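Local coordinates for uncharacterized protein YhfS (Escherichia coli, PDB 4J8L) that is of unknown function but carries covalently bound pyridoxal 5'-phosphate on a lysine, probably acts as a PLP-dependent enzyme and may have cysteine synthase activity, at residues Leu87-Tyr101 with Pro135-Asp149. Residues are numbered along the deposited sequence; the frame is centred on the assembly and turned at random.
Sequences LKPGQRLLVHDAPVY and PDAALVQHTRQQPQD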
loop_
_atom_site.group_PDB
_atom_site.type_symbol
_atom_site.label_atom_id
_atom_site.label_comp_id
_atom_site.label_asym_id
_atom_site.label_seq_id
_atom_site.Cartn_x
_atom_site.Cartn_y
_atom_site.Cartn_z
ATOM N N LEU A 87 14.638 14.333 6.580
ATOM C CA LEU A 87 15.203 14.774 7.844
ATOM C C LEU A 87 16.479 14.050 8.254
ATOM O O LEU A 87 16.859 13.038 7.662
ATOM C CB LEU A 87 14.151 14.779 8.964
ATOM C CG LEU A 87 13.653 13.498 9.623
ATOM C CD1 LEU A 87 12.874 13.879 10.871
ATOM C CD2 LEU A 87 12.773 12.704 8.697
ATOM N N LYS A 88 17.146 14.622 9.252
ATOM C CA LYS A 88 18.437 14.144 9.727
ATOM C C LYS A 88 18.228 13.289 10.964
ATOM O O LYS A 88 17.186 13.393 11.610
ATOM C CB LYS A 88 19.337 15.340 10.072
ATOM C CG LYS A 88 19.687 16.206 8.870
ATOM C CD LYS A 88 20.474 17.439 9.285
ATOM C CE LYS A 88 20.850 18.283 8.075
ATOM N NZ LYS A 88 21.624 19.492 8.468
ATOM N N PRO A 89 19.210 12.434 11.288
ATOM C CA PRO A 89 19.152 11.641 12.514
ATOM C C PRO A 89 18.943 12.549 13.720
ATOM O O PRO A 89 19.575 13.603 13.817
ATOM C CB PRO A 89 20.546 11.023 12.592
ATOM C CG PRO A 89 20.998 10.946 11.204
ATOM C CD PRO A 89 20.402 12.112 10.483
ATOM N N GLY A 90 18.059 12.146 14.625
ATOM C CA GLY A 90 17.848 12.894 15.850
ATOM C C GLY A 90 16.827 14.004 15.706
ATOM O O GLY A 90 16.539 14.715 16.664
ATOM N N GLN A 91 16.273 14.159 14.509
ATOM C CA GLN A 91 15.263 15.189 14.294
ATOM C C GLN A 91 13.867 14.694 14.649
ATOM O O GLN A 91 13.695 13.556 15.078
ATOM C CB GLN A 91 15.327 15.739 12.868
ATOM C CG GLN A 91 16.526 16.644 12.653
ATOM C CD GLN A 91 16.412 17.470 11.393
ATOM O OE1 GLN A 91 16.042 16.963 10.335
ATOM N NE2 GLN A 91 16.725 18.752 11.503
ATOM N N ARG A 92 12.875 15.561 14.482
ATOM C CA ARG A 92 11.542 15.291 15.008
ATOM C C ARG A 92 10.546 14.959 13.908
ATOM O O ARG A 92 10.336 15.745 12.981
ATOM C CB ARG A 92 11.061 16.480 15.846
ATOM C CG ARG A 92 12.001 16.813 16.995
ATOM C CD ARG A 92 11.939 18.287 17.382
ATOM N NE ARG A 92 10.664 18.653 17.990
ATOM C CZ ARG A 92 10.310 18.328 19.231
ATOM N NH1 ARG A 92 11.131 17.617 19.994
ATOM N NH2 ARG A 92 9.131 18.707 19.709
ATOM N N LEU A 93 9.944 13.781 14.022
ATOM C CA LEU A 93 8.997 13.292 13.024
ATOM C C LEU A 93 7.594 13.222 13.607
ATOM O O LEU A 93 7.374 12.608 14.651
ATOM C CB LEU A 93 9.416 11.904 12.523
ATOM C CG LEU A 93 8.447 11.240 11.542
ATOM C CD1 LEU A 93 8.482 11.943 10.177
ATOM C CD2 LEU A 93 8.739 9.746 11.396
ATOM N N LEU A 94 6.644 13.860 12.936
ATOM C CA LEU A 94 5.253 13.784 13.360
ATOM C C LEU A 94 4.585 12.517 12.809
ATOM O O LEU A 94 4.682 12.217 11.614
ATOM C CB LEU A 94 4.486 15.020 12.901
ATOM C CG LEU A 94 3.013 15.058 13.311
ATOM C CD1 LEU A 94 2.865 15.571 14.736
ATOM C CD2 LEU A 94 2.194 15.904 12.352
ATOM N N VAL A 95 3.917 11.777 13.689
ATOM C CA VAL A 95 3.140 10.612 13.288
ATOM C C VAL A 95 1.758 10.614 13.942
ATOM O O VAL A 95 1.519 11.298 14.948
ATOM C CB VAL A 95 3.851 9.270 13.633
ATOM C CG1 VAL A 95 5.151 9.130 12.860
ATOM C CG2 VAL A 95 4.103 9.174 15.126
ATOM N N HIS A 96 0.856 9.835 13.353
ATOM C CA HIS A 96 -0.507 9.688 13.846
ATOM C C HIS A 96 -0.534 8.886 15.151
ATOM O O HIS A 96 0.347 8.061 15.397
ATOM C CB HIS A 96 -1.335 8.995 12.758
ATOM C CG HIS A 96 -2.738 8.655 13.159
ATOM N ND1 HIS A 96 -3.559 9.526 13.842
ATOM C CD2 HIS A 96 -3.475 7.539 12.938
ATOM C CE1 HIS A 96 -4.737 8.958 14.037
ATOM N NE2 HIS A 96 -4.710 7.751 13.498
ATOM N N ASP A 97 -1.544 9.141 15.981
ATOM C CA ASP A 97 -1.728 8.427 17.247
ATOM C C ASP A 97 -2.345 7.053 17.015
ATOM O O ASP A 97 -3.531 6.838 17.264
ATOM C CB ASP A 97 -2.592 9.258 18.205
ATOM C CG ASP A 97 -2.649 8.676 19.612
ATOM O OD1 ASP A 97 -1.901 7.720 19.916
ATOM O OD2 ASP A 97 -3.440 9.194 20.427
ATOM N N ALA A 98 -1.513 6.135 16.535
ATOM C CA ALA A 98 -1.922 4.778 16.191
ATOM C C ALA A 98 -0.639 3.989 15.950
ATOM O O ALA A 98 0.418 4.585 15.756
ATOM C CB ALA A 98 -2.785 4.792 14.932
ATOM N N PRO A 99 -0.717 2.647 15.953
ATOM C CA PRO A 99 0.507 1.863 15.751
ATOM C C PRO A 99 1.270 2.220 14.470
ATOM O O PRO A 99 0.713 2.217 13.369
ATOM C CB PRO A 99 -0.018 0.426 15.664
ATOM C CG PRO A 99 -1.263 0.447 16.495
ATOM C CD PRO A 99 -1.885 1.785 16.224
ATOM N N VAL A 100 2.549 2.538 14.624
ATOM C CA VAL A 100 3.408 2.774 13.475
ATOM C C VAL A 100 3.721 1.441 12.798
ATOM O O VAL A 100 3.919 0.426 13.486
ATOM C CB VAL A 100 4.718 3.479 13.907
ATOM C CG1 VAL A 100 5.611 3.755 12.701
ATOM C CG2 VAL A 100 4.397 4.774 14.675
ATOM N N TYR A 101 3.730 1.431 11.464
ATOM C CA TYR A 101 4.026 0.212 10.710
ATOM C C TYR A 101 5.354 -0.360 11.209
ATOM O O TYR A 101 6.300 0.388 11.415
ATOM C CB TYR A 101 4.087 0.482 9.198
ATOM C CG TYR A 101 4.208 -0.825 8.462
ATOM C CD1 TYR A 101 3.085 -1.587 8.189
ATOM C CD2 TYR A 101 5.456 -1.327 8.103
ATOM C CE1 TYR A 101 3.193 -2.815 7.545
ATOM C CE2 TYR A 101 5.576 -2.554 7.473
ATOM C CZ TYR A 101 4.439 -3.290 7.196
ATOM O OH TYR A 101 4.550 -4.508 6.572
ATOM N N PRO A 135 7.468 19.965 14.175
ATOM C CA PRO A 135 8.163 18.782 13.659
ATOM C C PRO A 135 8.964 19.129 12.410
ATOM O O PRO A 135 8.597 20.056 11.687
ATOM C CB PRO A 135 7.016 17.826 13.316
ATOM C CG PRO A 135 5.845 18.718 13.066
ATOM C CD PRO A 135 6.008 19.879 13.997
ATOM N N ASP A 136 10.053 18.409 12.171
ATOM C CA ASP A 136 10.870 18.643 10.985
ATOM C C ASP A 136 10.281 18.000 9.729
ATOM O O ASP A 136 10.541 18.451 8.606
ATOM C CB ASP A 136 12.298 18.162 11.223
ATOM C CG ASP A 136 12.976 18.911 12.354
ATOM O OD1 ASP A 136 13.296 20.111 12.173
ATOM O OD2 ASP A 136 13.181 18.304 13.428
ATOM N N ALA A 137 9.495 16.943 9.922
ATOM C CA ALA A 137 8.781 16.299 8.833
ATOM C C ALA A 137 7.609 15.509 9.409
ATOM O O ALA A 137 7.486 15.364 10.634
ATOM C CB ALA A 137 9.715 15.375 8.044
ATOM N N ALA A 138 6.747 15.013 8.526
ATOM C CA ALA A 138 5.611 14.193 8.935
ATOM C C ALA A 138 5.499 12.955 8.059
ATOM O O ALA A 138 5.804 12.996 6.871
ATOM C CB ALA A 138 4.314 14.996 8.871
ATOM N N LEU A 139 5.062 11.854 8.657
ATOM C CA LEU A 139 4.753 10.648 7.906
ATOM C C LEU A 139 3.267 10.377 8.045
ATOM O O LEU A 139 2.721 10.396 9.147
ATOM C CB LEU A 139 5.563 9.456 8.425
ATOM C CG LEU A 139 5.340 8.124 7.688
ATOM C CD1 LEU A 139 6.650 7.373 7.484
ATOM C CD2 LEU A 139 4.353 7.252 8.449
ATOM N N VAL A 140 2.605 10.126 6.923
ATOM C CA VAL A 140 1.176 9.845 6.959
ATOM C C VAL A 140 0.912 8.515 6.274
ATOM O O VAL A 140 1.310 8.316 5.125
ATOM C CB VAL A 140 0.353 10.953 6.261
ATOM C CG1 VAL A 140 -1.137 10.725 6.487
ATOM C CG2 VAL A 140 0.773 12.344 6.755
ATOM N N GLN A 141 0.260 7.593 6.978
ATOM C CA GLN A 141 -0.087 6.322 6.345
ATOM C C GLN A 141 -1.404 6.464 5.597
ATOM O O GLN A 141 -2.372 7.014 6.119
ATOM C CB GLN A 141 -0.162 5.178 7.367
ATOM C CG GLN A 141 -0.406 3.817 6.714
ATOM C CD GLN A 141 -0.197 2.653 7.651
ATOM O OE1 GLN A 141 0.633 2.706 8.562
ATOM N NE2 GLN A 141 -0.954 1.584 7.438
ATOM N N HIS A 142 -1.433 5.960 4.365
ATOM C CA HIS A 142 -2.628 6.046 3.536
ATOM C C HIS A 142 -3.704 5.051 4.002
ATOM O O HIS A 142 -4.844 5.435 4.280
ATOM C CB HIS A 142 -2.256 5.824 2.061
ATOM C CG HIS A 142 -3.302 6.296 1.097
ATOM N ND1 HIS A 142 -2.999 6.733 -0.177
ATOM C CD2 HIS A 142 -4.649 6.393 1.217
ATOM C CE1 HIS A 142 -4.112 7.090 -0.795
ATOM N NE2 HIS A 142 -5.127 6.891 0.028
ATOM N N THR A 143 -3.345 3.774 4.091
ATOM C CA THR A 143 -4.290 2.780 4.594
ATOM C C THR A 143 -4.558 2.997 6.081
ATOM O O THR A 143 -3.807 3.689 6.764
ATOM C CB THR A 143 -3.800 1.340 4.385
ATOM O OG1 THR A 143 -2.498 1.181 4.964
ATOM C CG2 THR A 143 -3.756 1.010 2.898
ATOM N N ARG A 144 -5.629 2.382 6.563
ATOM C CA ARG A 144 -6.057 2.534 7.950
ATOM C C ARG A 144 -5.232 1.710 8.938
ATOM O O ARG A 144 -5.067 0.498 8.778
ATOM C CB ARG A 144 -7.534 2.158 8.082
ATOM C CG ARG A 144 -8.475 2.940 7.169
ATOM C CD ARG A 144 -8.304 4.441 7.348
ATOM N NE ARG A 144 -9.346 5.208 6.662
ATOM C CZ ARG A 144 -9.333 6.531 6.513
ATOM N NH1 ARG A 144 -8.316 7.247 6.976
ATOM N NH2 ARG A 144 -10.334 7.139 5.893
ATOM N N GLN A 145 -4.760 2.367 9.994
ATOM C CA GLN A 145 -3.946 1.710 11.013
ATOM C C GLN A 145 -4.788 1.120 12.134
ATOM O O GLN A 145 -4.328 0.254 12.882
ATOM C CB GLN A 145 -2.963 2.716 11.605
ATOM C CG GLN A 145 -1.945 3.218 10.592
ATOM C CD GLN A 145 -1.329 4.528 11.023
ATOM O OE1 GLN A 145 -1.794 5.595 10.624
ATOM N NE2 GLN A 145 -0.288 4.457 11.854
ATOM N N GLN A 146 -6.020 1.600 12.251
ATOM C CA GLN A 146 -6.940 1.113 13.264
ATOM C C GLN A 146 -8.346 1.423 12.771
ATOM O O GLN A 146 -8.523 2.346 11.969
ATOM C CB GLN A 146 -6.649 1.790 14.603
ATOM C CG GLN A 146 -6.755 3.290 14.566
ATOM C CD GLN A 146 -6.179 3.939 15.803
ATOM O OE1 GLN A 146 -5.733 3.257 16.725
ATOM N NE2 GLN A 146 -6.180 5.267 15.827
ATOM N N PRO A 147 -9.342 0.637 13.211
ATOM C CA PRO A 147 -10.705 0.714 12.664
ATOM C C PRO A 147 -11.319 2.107 12.722
ATOM O O PRO A 147 -12.067 2.487 11.820
ATOM C CB PRO A 147 -11.499 -0.230 13.572
ATOM C CG PRO A 147 -10.502 -1.185 14.086
ATOM C CD PRO A 147 -9.224 -0.421 14.232
ATOM N N GLN A 148 -11.005 2.857 13.771
ATOM C CA GLN A 148 -11.604 4.171 13.977
ATOM C C GLN A 148 -11.016 5.287 13.113
ATOM O O GLN A 148 -11.538 6.401 13.122
ATOM C CB GLN A 148 -11.504 4.578 15.448
ATOM C CG GLN A 148 -10.076 4.713 15.950
ATOM C CD GLN A 148 -9.590 3.464 16.665
ATOM O OE1 GLN A 148 -9.756 2.344 16.170
ATOM N NE2 GLN A 148 -9.000 3.649 17.846
ATOM N N ASP A 149 -9.937 5.010 12.382
ATOM C CA ASP A 149 -9.316 6.051 11.563
ATOM C C ASP A 149 -10.177 6.411 10.354
ATOM O O ASP A 149 -10.515 5.553 9.531
ATOM C CB ASP A 149 -7.912 5.647 11.109
ATOM C CG ASP A 149 -6.890 5.718 12.228
ATOM O OD1 ASP A 149 -7.193 6.318 13.291
ATOM O OD2 ASP A 149 -5.779 5.175 12.039
HETATM O O HOH W 1 1.558 8.577 10.782
HETATM O O HOH W 2 1.265 6.111 13.720
HETATM O O HOH W 3 0.741 0.822 10.585
HETATM O O HOH W 4 2.904 3.786 9.863
#
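L94 locks strand 92-96 to strand 137-141 as parallel neighbours in the seven-stranded mixed sheet of an aminotransferase-like PLP fold: its N reaches A137 O at 2.9 Å, and L139 N meets L94 O at 3.0 Å, almost in line with the carbonyl. L94 CB rests on P135 and A138, while on the other face L93 CD1 packs against A137 and L139 CB. At the entrance to the strands, D136 OD2 accepts R92 N (3.0 Å) through its anti lone pair, and the carboxylate stacks nearly flat on the Q91 amide, the planes 8° apart. Beyond the pairing the strands splay, and a water bridges H96 N and L139 O. With CG anti to the backbone N (chi1 175°), the H96 ring reaches across to D149, and NE2 donates to OD1 at 2.9 Å, within the ring plane but from above the carboxylate. Q146 NE2 grips that oxygen from the opposite face. Farther along, Q145 NE2 bonds directly to P99 O at 2.9 Å, coming from above the carbonyl plane. Q141 OE1 accepts from two waters that lead to P99 O and Y101 N. N121 adds a third bond to D149 OD1, and F120 N bonds to H96 ND1, so that both ring nitrogens are engaged, which should fix the ring's rotation.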